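PDB 6F72: MtVAO615 from Myceliophthora thermophila, which binds FAD bicovalently and is probably an oxidoreductase that, once reduced, reacts rapidly with molecular oxygen, though no substrate has been identified so far. Local coordinates for residues H237-S242 / G337-Y342; L329-L334 / T471-C476; F333-N338 / S452-D457. One frame throughout, in Å; residues are numbered along the deposited sequence.

In the fold
The first segment, 237-242, lies in the FAD-binding part of the chain. Interaction 1 closes a long loop from it to 337-342, at the start of strand 339-344. Before that loop closes, helix 316-335 has begun interaction 2, which runs on to strand 472-480, so interactions 1 and 2 cross. Interaction 3 starts from the same helix end as interaction 2, sharing F333 and L334, and returns earlier, at 452-457, so its loop lies within that of interaction 2. It also shares G337 and N338 with interaction 1. S242 touches the later segments of both interaction 1 and interaction 3. Together they tie the FAD-binding part to the seven-stranded antiparallel sheet and to the helix packed on it.

Interaction 1: residues H237-S242 / G337-Y342. With FAD (flavin-adenine dinucleotide), chain E.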
loop_
_atom_site.group_PDB
_atom_site.type_symbol
_atom_site.label_atom_id
_atom_site.label_comp_id
_atom_site.label_asym_id
_atom_site.label_seq_id
_atom_site.Cartn_x
_atom_site.Cartn_y
_atom_site.Cartn_z
ATOM N N HIS A 237 -6.245 4.268 -2.143
ATOM C CA HIS A 237 -6.493 5.508 -2.865
ATOM C C HIS A 237 -5.876 5.498 -4.267
ATOM O O HIS A 237 -5.028 4.656 -4.590
ATOM C CB HIS A 237 -6.090 6.724 -2.034
ATOM C CG HIS A 237 -4.644 7.090 -2.139
ATOM N ND1 HIS A 237 -3.672 6.534 -1.329
ATOM C CD2 HIS A 237 -4.007 7.982 -2.940
ATOM C CE1 HIS A 237 -2.498 7.055 -1.641
ATOM N NE2 HIS A 237 -2.674 7.938 -2.610
ATOM N N SER A 238 -6.320 6.441 -5.087
ATOM C CA SER A 238 -6.048 6.463 -6.513
ATOM C C SER A 238 -6.297 7.872 -7.005
ATOM O O SER A 238 -7.110 8.601 -6.414
ATOM C CB SER A 238 -7.013 5.503 -7.231
ATOM O OG SER A 238 -6.920 5.577 -8.647
ATOM N N ILE A 239 -5.632 8.247 -8.098
ATOM C CA ILE A 239 -5.890 9.526 -8.790
ATOM C C ILE A 239 -7.308 9.544 -9.420
ATOM O O ILE A 239 -7.823 10.591 -9.836
ATOM C CB ILE A 239 -4.767 9.867 -9.816
ATOM C CG1 ILE A 239 -4.640 8.774 -10.906
ATOM C CG2 ILE A 239 -3.434 10.094 -9.090
ATOM C CD1 ILE A 239 -3.859 9.176 -12.149
ATOM N N LEU A 240 -7.936 8.373 -9.442
ATOM C CA LEU A 240 -9.266 8.186 -9.990
ATOM C C LEU A 240 -10.347 8.156 -8.905
ATOM O O LEU A 240 -11.534 7.988 -9.211
ATOM C CB LEU A 240 -9.324 6.895 -10.836
ATOM C CG LEU A 240 -8.789 6.881 -12.274
ATOM C CD1 LEU A 240 -9.183 5.569 -12.953
ATOM C CD2 LEU A 240 -9.228 8.072 -13.124
ATOM N N SER A 241 -9.938 8.318 -7.649
ATOM C CA SER A 241 -10.861 8.188 -6.530
ATOM C C SER A 241 -11.954 9.259 -6.472
ATOM O O SER A 241 -13.067 8.964 -6.043
ATOM C CB SER A 241 -10.114 8.064 -5.208
ATOM O OG SER A 241 -9.557 6.766 -5.105
ATOM N N SER A 242 -11.655 10.463 -6.959
ATOM C CA SER A 242 -12.651 11.541 -7.041
ATOM C C SER A 242 -13.751 11.209 -8.046
ATOM O O SER A 242 -14.861 11.741 -7.953
ATOM C CB SER A 242 -12.009 12.865 -7.432
ATOM O OG SER A 242 -11.135 13.311 -6.427
ATOM N N GLY A 337 -14.878 15.458 -9.994
ATOM C CA GLY A 337 -14.329 14.154 -10.371
ATOM C C GLY A 337 -12.830 14.120 -10.631
ATOM O O GLY A 337 -12.315 13.118 -11.121
ATOM N N ASN A 338 -12.135 15.207 -10.283
ATOM C CA ASN A 338 -10.708 15.392 -10.582
ATOM C C ASN A 338 -9.829 15.213 -9.349
ATOM O O ASN A 338 -10.339 15.199 -8.231
ATOM C CB ASN A 338 -10.467 16.790 -11.154
ATOM C CG ASN A 338 -11.491 17.190 -12.190
ATOM O OD1 ASN A 338 -11.516 16.656 -13.289
ATOM N ND2 ASN A 338 -12.339 18.157 -11.842
ATOM N N SER A 339 -8.513 15.091 -9.557
ATOM C CA SER A 339 -7.561 14.975 -8.455
ATOM C C SER A 339 -6.234 15.655 -8.742
ATOM O O SER A 339 -5.836 15.802 -9.909
ATOM C CB SER A 339 -7.292 13.510 -8.131
ATOM O OG SER A 339 -6.613 12.884 -9.206
ATOM N N PHE A 340 -5.555 16.059 -7.665
ATOM C CA PHE A 340 -4.142 16.427 -7.718
ATOM C C PHE A 340 -3.330 15.476 -6.875
ATOM O O PHE A 340 -3.652 15.231 -5.708
ATOM C CB PHE A 340 -3.908 17.860 -7.231
ATOM C CG PHE A 340 -4.023 18.893 -8.310
ATOM C CD1 PHE A 340 -3.151 18.881 -9.411
ATOM C CD2 PHE A 340 -4.989 19.900 -8.226
ATOM C CE1 PHE A 340 -3.256 19.848 -10.410
ATOM C CE2 PHE A 340 -5.100 20.871 -9.217
ATOM C CZ PHE A 340 -4.236 20.841 -10.313
ATOM N N THR A 341 -2.294 14.916 -7.496
ATOM C CA THR A 341 -1.221 14.254 -6.776
ATOM C C THR A 341 -0.006 15.193 -6.842
ATOM O O THR A 341 0.339 15.712 -7.913
ATOM C CB THR A 341 -0.992 12.800 -7.281
ATOM O OG1 THR A 341 -0.117 12.106 -6.384
ATOM C CG2 THR A 341 -0.417 12.727 -8.716
ATOM N N TYR A 342 0.594 15.474 -5.686
ATOM C CA TYR A 342 1.610 16.500 -5.617
ATOM C C TYR A 342 2.719 16.254 -4.592
ATOM O O TYR A 342 2.544 15.499 -3.634
ATOM C CB TYR A 342 0.989 17.889 -5.427
ATOM C CG TYR A 342 0.149 18.063 -4.197
ATOM C CD1 TYR A 342 -1.177 17.643 -4.180
ATOM C CD2 TYR A 342 0.668 18.675 -3.050
ATOM C CE1 TYR A 342 -1.965 17.799 -3.055
ATOM C CE2 TYR A 342 -0.121 18.851 -1.918
ATOM C CZ TYR A 342 -1.438 18.408 -1.935
ATOM O OH TYR A 342 -2.232 18.539 -0.835
HETATM P PA FAD E . 2.100 -6.993 0.438
HETATM O O1A FAD E . 3.174 -6.498 1.372
HETATM O O2A FAD E . 2.407 -8.253 -0.322
HETATM O O5B FAD E . 0.747 -7.177 1.284
HETATM C C5B FAD E . 0.317 -6.212 2.245
HETATM C C4B FAD E . -0.576 -6.842 3.307
HETATM O O4B FAD E . -1.696 -7.471 2.680
HETATM C C3B FAD E . 0.096 -7.914 4.142
HETATM O O3B FAD E . -0.443 -7.807 5.466
HETATM C C2B FAD E . -0.350 -9.227 3.520
HETATM O O2B FAD E . -0.410 -10.281 4.484
HETATM C C1B FAD E . -1.728 -8.876 2.986
HETATM N N9A FAD E . -2.113 -9.593 1.747
HETATM C C8A FAD E . -1.679 -9.302 0.501
HETATM N N7A FAD E . -2.257 -10.122 -0.412
HETATM C C5A FAD E . -3.083 -10.945 0.255
HETATM C C6A FAD E . -3.997 -12.050 -0.107
HETATM N N6A FAD E . -4.113 -12.427 -1.400
HETATM N N1A FAD E . -4.683 -12.664 0.885
HETATM C C2A FAD E . -4.566 -12.296 2.179
HETATM N N3A FAD E . -3.752 -11.287 2.580
HETATM C C4A FAD E . -2.999 -10.589 1.680
HETATM N N1 FAD E . -1.283 2.834 -1.419
HETATM C C2 FAD E . -2.243 3.682 -1.867
HETATM O O2 FAD E . -3.368 3.673 -1.314
HETATM N N3 FAD E . -2.017 4.537 -2.889
HETATM C C4 FAD E . -0.843 4.630 -3.534
HETATM O O4 FAD E . -0.679 5.440 -4.474
HETATM C C4X FAD E . 0.250 3.727 -3.108
HETATM N N5 FAD E . 1.458 3.744 -3.711
HETATM C C5X FAD E . 2.465 2.915 -3.313
HETATM C C6 FAD E . 3.720 2.946 -3.960
HETATM C C7 FAD E . 4.742 2.072 -3.528
HETATM C C7M FAD E . 6.086 2.128 -4.231
HETATM C C8 FAD E . 4.493 1.106 -2.397
HETATM C C8M FAD E . 5.492 0.060 -1.924
HETATM C C9 FAD E . 3.248 1.091 -1.776
HETATM C C9A FAD E . 2.226 1.954 -2.183
HETATM N N10 FAD E . 0.959 1.912 -1.554
HETATM C C10 FAD E . -0.048 2.802 -1.983
HETATM C "C1'" FAD E . 0.735 1.016 -0.421
HETATM C "C2'" FAD E . -0.086 -0.221 -0.627
HETATM O "O2'" FAD E . -1.451 0.178 -0.729
HETATM C "C3'" FAD E . 0.138 -1.063 0.624
HETATM O "O3'" FAD E . 1.546 -1.184 0.920
HETATM C "C4'" FAD E . -0.486 -2.443 0.482
HETATM O "O4'" FAD E . -0.464 -3.106 1.747
HETATM C "C5'" FAD E . 0.202 -3.266 -0.609
HETATM O "O5'" FAD E . -0.318 -4.584 -0.666
HETATM P P FAD E . 0.462 -5.706 -1.510
HETATM O O1P FAD E . 0.790 -5.148 -2.865
HETATM O O2P FAD E . -0.350 -6.970 -1.344
HETATM O O3P FAD E . 1.827 -5.854 -0.661
#
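S339 turns its OG between its own backbone N and carbonyl carbon (chi1 67°), and S242 sets its OG anti to its carbonyl carbon, beside the backbone N (chi1 -66°). Each hydroxyl then reaches a carbonyl of the other segment. S339 OG donates to I239 O over 2.7 Å. This bond lies in the carbonyl plane, on a lone pair. S242 OG donates to N338 O, also over 2.7 Å, but from above the carbonyl plane. The same hydroxyl accepts from S454 N, so two bonds fix it. A CA-H...O contact adds to the grip, with G337 CA 3.5 Å from S242 O and nearly straight (168° at the hydrogen). K458 NZ is a second partner of S242 O. The apolar part is small. I239 CG2 and T341 CG2 meet at 4.0 Å, while T341 OG1 bonds to D451. I239 packs further on Y391, H394 and F395 of helix 391-399.

The 237-242 segment is braced from within. S238 to S241 is a type I turn, closed by S241 N to S238 O at 3.1 Å. S238 OG caps it by accepting from L240 N, also at 3.1 Å, and it bonds to G219 O as well. One step before the turn, H237 N donates to FAD O2 over 3.1 Å, and the H237 ring lies near flavin N3, modelled too close to interpret. The two serine bonds thus join a flavin-contacting loop of the FAD-binding PCMH-type domain to the antiparallel sheet beside it, the two-domain layout of VAO-type flavoproteins.

Interaction 2: residues L329-L334 / T471-C476; sequences LLPDFL and TGMLLC
The P331 ring meets the thioether of M473 through two of its carbons. M473 SD lies 3.6 Å from P331 CD and 3.7 Å from P331 CG, and the two side chains cross at about a right angle. The aromatic ring of the helix segment, F333, serves another side: it stacks on F340 and meets F370 edge-to-face. The contact is helix-on-sheet packing. Helix 316-335 lies over the antiparallel sheet, and its local axis passes 9.9 Å from that of strand 472-476, at 105°. M473 and L474 both face I418 on the next strand, a classic beta bulge.

Consistent with the bulge, two successive residues reach the helix. M473 points at it directly. L474 does not start that way, but its tip gets there. The M473 chain runs out straight and then bends at chi3 (75°), which places CE against L330. CE lies 3.9 Å from L330 CB. CG meets L334 and SD meets P331, so each atom finds a different helix residue. The helix is kinked at P331 and D332, whose N atoms lack a bond to the turn before; proline N has no hydrogen to give. R420 makes a weak hydrogen bond to P331 O, and R420 and V423 of helix 420-424 touch M473. S452 of strand 448-452 touches L330 and L474. At the far end of the strand segment, C476 is disulfide-bonded to C450, which ties neighbouring strands. L330 CD1 meets L474 CD2 at 3.6 Å. The tightest pair is L334 CD1 and M473 CG, 3.3 Å apart, closer than usual van der Waals contact.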
loop_
_atom_site.group_PDB
_atom_site.type_symbol
_atom_site.label_atom_id
_atom_site.label_comp_id
_atom_site.label_asym_id
_atom_site.label_seq_id
_atom_site.Cartn_x
_atom_site.Cartn_y
_atom_site.Cartn_z
ATOM N N LEU A 329 -8.410 25.798 -2.473
ATOM C CA LEU A 329 -9.020 25.850 -3.808
ATOM C C LEU A 329 -9.405 24.489 -4.420
ATOM O O LEU A 329 -10.137 24.427 -5.425
ATOM C CB LEU A 329 -8.157 26.675 -4.774
ATOM C CG LEU A 329 -8.293 28.204 -4.673
ATOM C CD1 LEU A 329 -7.356 28.856 -5.667
ATOM C CD2 LEU A 329 -9.716 28.707 -4.899
ATOM N N LEU A 330 -8.920 23.414 -3.794
ATOM C CA LEU A 330 -9.222 22.038 -4.217
ATOM C C LEU A 330 -10.695 21.608 -4.228
ATOM O O LEU A 330 -11.096 20.952 -5.191
ATOM C CB LEU A 330 -8.393 21.023 -3.419
ATOM C CG LEU A 330 -6.879 21.033 -3.616
ATOM C CD1 LEU A 330 -6.239 20.163 -2.555
ATOM C CD2 LEU A 330 -6.488 20.583 -5.015
ATOM N N PRO A 331 -11.496 21.935 -3.177
ATOM C CA PRO A 331 -12.873 21.422 -3.072
ATOM C C PRO A 331 -13.710 21.288 -4.356
ATOM O O PRO A 331 -14.152 20.180 -4.652
ATOM C CB PRO A 331 -13.522 22.387 -2.078
ATOM C CG PRO A 331 -12.415 22.651 -1.125
ATOM C CD PRO A 331 -11.143 22.675 -1.943
ATOM N N ASP A 332 -13.899 22.374 -5.109
ATOM C CA ASP A 332 -14.700 22.339 -6.354
ATOM C C ASP A 332 -14.060 21.516 -7.471
ATOM O O ASP A 332 -14.764 20.926 -8.296
ATOM C CB ASP A 332 -14.978 23.747 -6.873
ATOM C CG ASP A 332 -15.789 24.569 -5.913
ATOM O OD1 ASP A 332 -16.617 24.005 -5.164
ATOM O OD2 ASP A 332 -15.594 25.796 -5.908
ATOM N N PHE A 333 -12.730 21.508 -7.498
ATOM C CA PHE A 333 -11.957 20.730 -8.458
ATOM C C PHE A 333 -12.134 19.234 -8.200
ATOM O O PHE A 333 -12.353 18.467 -9.133
ATOM C CB PHE A 333 -10.491 21.156 -8.379
ATOM C CG PHE A 333 -9.561 20.374 -9.263
ATOM C CD1 PHE A 333 -9.429 20.688 -10.621
ATOM C CD2 PHE A 333 -8.769 19.351 -8.728
ATOM C CE1 PHE A 333 -8.542 19.971 -11.434
ATOM C CE2 PHE A 333 -7.879 18.632 -9.535
ATOM C CZ PHE A 333 -7.760 18.950 -10.887
ATOM N N LEU A 334 -12.063 18.837 -6.930
ATOM C CA LEU A 334 -12.240 17.442 -6.530
ATOM C C LEU A 334 -13.673 16.935 -6.670
ATOM O O LEU A 334 -13.880 15.782 -7.065
ATOM C CB LEU A 334 -11.758 17.224 -5.104
ATOM C CG LEU A 334 -10.312 17.605 -4.760
ATOM C CD1 LEU A 334 -10.124 17.375 -3.281
ATOM C CD2 LEU A 334 -9.276 16.818 -5.555
ATOM N N THR A 471 -15.026 12.246 4.869
ATOM C CA THR A 471 -14.813 13.666 5.185
ATOM C C THR A 471 -13.430 14.168 4.725
ATOM O O THR A 471 -13.226 15.378 4.571
ATOM C CB THR A 471 -15.037 13.956 6.686
ATOM O OG1 THR A 471 -14.218 13.080 7.463
ATOM C CG2 THR A 471 -16.504 13.747 7.082
ATOM N N GLY A 472 -12.501 13.235 4.479
ATOM C CA GLY A 472 -11.142 13.561 4.042
ATOM C C GLY A 472 -11.053 14.214 2.681
ATOM O O GLY A 472 -11.885 13.945 1.799
ATOM N N MET A 473 -10.052 15.086 2.529
ATOM C CA MET A 473 -9.734 15.722 1.255
ATOM C C MET A 473 -8.283 15.418 0.805
ATOM O O MET A 473 -8.013 15.295 -0.397
ATOM C CB MET A 473 -9.987 17.230 1.338
ATOM C CG MET A 473 -10.124 17.907 -0.014
ATOM S SD MET A 473 -10.437 19.687 -0.060
ATOM C CE MET A 473 -8.836 20.339 0.365
ATOM N N LEU A 474 -7.366 15.311 1.775
ATOM C CA LEU A 474 -5.955 15.036 1.510
ATOM C C LEU A 474 -5.486 13.735 2.169
ATOM O O LEU A 474 -5.917 13.391 3.276
ATOM C CB LEU A 474 -5.068 16.195 1.998
ATOM C CG LEU A 474 -5.396 17.663 1.691
ATOM C CD1 LEU A 474 -4.369 18.556 2.371
ATOM C CD2 LEU A 474 -5.451 17.963 0.201
ATOM N N LEU A 475 -4.622 13.014 1.471
ATOM C CA LEU A 475 -3.873 11.926 2.074
ATOM C C LEU A 475 -2.437 12.276 1.802
ATOM O O LEU A 475 -1.974 12.165 0.660
ATOM C CB LEU A 475 -4.224 10.546 1.489
ATOM C CG LEU A 475 -3.536 9.231 1.960
ATOM C CD1 LEU A 475 -2.093 9.090 1.493
ATOM C CD2 LEU A 475 -3.582 9.012 3.462
ATOM N N CYS A 476 -1.763 12.741 2.846
ATOM C CA CYS A 476 -0.342 13.098 2.747
ATOM C C CYS A 476 0.523 12.044 3.403
ATOM O O CYS A 476 0.218 11.570 4.506
ATOM C CB CYS A 476 -0.079 14.473 3.346
ATOM S SG CYS A 476 -0.885 15.765 2.380
#

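Interaction 3: residues F333-N338 / S452-D457; sequences FLDGGN and SFSVAD
L334 meets three residues of 452-457 in turn. Its CD2 lies 3.5 Å from S452 OG. Its CD1 rests on the backbone of F453, 3.6 Å from F453 O. Its CB faces S454 CB at 4.0 Å. Beside it, S454 OG stands anti to its own backbone N (chi1 180°) and comes within 3.2 Å of D335 OD1. That hydrogen bond is not settled, since the proton has another acceptor in reach. The firm partner of D335 OD1 is R420, in a salt bridge.

The next shell holds these groups in place. S452 OG bonds to F340 O. F453 N bonds to M473 O, and the F453 ring meets W469 with the planes at about 45°. On the helix side, N338 ND2 donates to F333 O over 2.7 Å, in the carbonyl plane though tilted slightly from its own amide plane. N338 CB sits over one face of the F333 ring, 3.4 Å above the plane and toward the rim.

The backbone closes the helix just here. G337 N bonds to L334 O at 3.1 Å, and N338 N makes a weak bond back to F333 O. G337 has positive phi (95°), where a beta carbon would jam against the preceding carbonyl oxygen. The two bonds and the positive phi of G337 make a Schellman motif, which ends helix 316-335 against the loop leaving strand 448-452.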
loop_
_atom_site.group_PDB
_atom_site.type_symbol
_atom_site.label_atom_id
_atom_site.label_comp_id
_atom_site.label_asym_id
_atom_site.label_seq_id
_atom_site.Cartn_x
_atom_site.Cartn_y
_atom_site.Cartn_z
ATOM N N PHE A 333 -12.730 21.508 -7.498
ATOM C CA PHE A 333 -11.957 20.730 -8.458
ATOM C C PHE A 333 -12.134 19.234 -8.200
ATOM O O PHE A 333 -12.353 18.467 -9.133
ATOM C CB PHE A 333 -10.491 21.156 -8.379
ATOM C CG PHE A 333 -9.561 20.374 -9.263
ATOM C CD1 PHE A 333 -9.429 20.688 -10.621
ATOM C CD2 PHE A 333 -8.769 19.351 -8.728
ATOM C CE1 PHE A 333 -8.542 19.971 -11.434
ATOM C CE2 PHE A 333 -7.879 18.632 -9.535
ATOM C CZ PHE A 333 -7.760 18.950 -10.887
ATOM N N LEU A 334 -12.063 18.837 -6.930
ATOM C CA LEU A 334 -12.240 17.442 -6.530
ATOM C C LEU A 334 -13.673 16.935 -6.670
ATOM O O LEU A 334 -13.880 15.782 -7.065
ATOM C CB LEU A 334 -11.758 17.224 -5.104
ATOM C CG LEU A 334 -10.312 17.605 -4.760
ATOM C CD1 LEU A 334 -10.124 17.375 -3.281
ATOM C CD2 LEU A 334 -9.276 16.818 -5.555
ATOM N N ASP A 335 -14.651 17.794 -6.347
ATOM C CA ASP A 335 -16.084 17.482 -6.488
ATOM C C ASP A 335 -16.527 17.277 -7.939
ATOM O O ASP A 335 -17.586 16.700 -8.183
ATOM C CB ASP A 335 -16.953 18.587 -5.847
ATOM C CG ASP A 335 -16.823 18.643 -4.326
ATOM O OD1 ASP A 335 -16.454 17.620 -3.693
ATOM O OD2 ASP A 335 -17.083 19.722 -3.755
ATOM N N GLY A 336 -15.739 17.785 -8.884
ATOM C CA GLY A 336 -15.989 17.608 -10.311
ATOM C C GLY A 336 -15.426 16.308 -10.868
ATOM O O GLY A 336 -15.485 16.084 -12.075
ATOM N N GLY A 337 -14.878 15.458 -9.994
ATOM C CA GLY A 337 -14.329 14.154 -10.371
ATOM C C GLY A 337 -12.830 14.120 -10.631
ATOM O O GLY A 337 -12.315 13.118 -11.121
ATOM N N ASN A 338 -12.135 15.207 -10.283
ATOM C CA ASN A 338 -10.708 15.392 -10.582
ATOM C C ASN A 338 -9.829 15.213 -9.349
ATOM O O ASN A 338 -10.339 15.199 -8.231
ATOM C CB ASN A 338 -10.467 16.790 -11.154
ATOM C CG ASN A 338 -11.491 17.190 -12.190
ATOM O OD1 ASN A 338 -11.516 16.656 -13.289
ATOM N ND2 ASN A 338 -12.339 18.157 -11.842
ATOM N N SER A 452 -5.073 14.130 -3.351
ATOM C CA SER A 452 -6.320 14.822 -3.062
ATOM C C SER A 452 -7.481 14.118 -3.748
ATOM O O SER A 452 -7.343 13.602 -4.868
ATOM C CB SER A 452 -6.229 16.286 -3.479
ATOM O OG SER A 452 -5.873 16.409 -4.842
ATOM N N PHE A 453 -8.622 14.102 -3.063
ATOM C CA PHE A 453 -9.775 13.289 -3.466
ATOM C C PHE A 453 -11.056 13.749 -2.781
ATOM O O PHE A 453 -11.014 14.302 -1.677
ATOM C CB PHE A 453 -9.531 11.806 -3.112
ATOM C CG PHE A 453 -9.285 11.568 -1.649
ATOM C CD1 PHE A 453 -10.351 11.347 -0.771
ATOM C CD2 PHE A 453 -7.996 11.597 -1.138
ATOM C CE1 PHE A 453 -10.134 11.157 0.584
ATOM C CE2 PHE A 453 -7.768 11.399 0.214
ATOM C CZ PHE A 453 -8.833 11.179 1.079
ATOM N N SER A 454 -12.186 13.492 -3.439
ATOM C CA SER A 454 -13.501 13.540 -2.813
ATOM C C SER A 454 -14.177 12.185 -3.057
ATOM O O SER A 454 -14.427 11.816 -4.199
ATOM C CB SER A 454 -14.329 14.694 -3.381
ATOM O OG SER A 454 -15.605 14.727 -2.778
ATOM N N VAL A 455 -14.432 11.435 -1.986
ATOM C CA VAL A 455 -14.972 10.067 -2.091
ATOM C C VAL A 455 -16.291 9.871 -1.305
ATOM O O VAL A 455 -16.668 8.738 -0.964
ATOM C CB VAL A 455 -13.931 8.981 -1.700
ATOM C CG1 VAL A 455 -12.731 8.970 -2.655
ATOM C CG2 VAL A 455 -13.488 9.122 -0.251
ATOM N N ALA A 456 -16.972 10.975 -1.004
ATOM C CA ALA A 456 -18.267 10.915 -0.345
ATOM C C ALA A 456 -19.381 10.873 -1.395
ATOM O O ALA A 456 -19.208 11.369 -2.518
ATOM C CB ALA A 456 -18.445 12.104 0.592
ATOM N N ASP A 457 -20.496 10.240 -1.032
ATOM C CA ASP A 457 -21.769 10.300 -1.801
ATOM C C ASP A 457 -21.713 9.735 -3.240
ATOM O O ASP A 457 -22.404 10.198 -4.162
ATOM C CB ASP A 457 -22.372 11.720 -1.758
ATOM C CG ASP A 457 -22.513 12.254 -0.336
ATOM O OD1 ASP A 457 -23.141 11.569 0.509
ATOM O OD2 ASP A 457 -21.990 13.358 -0.067
#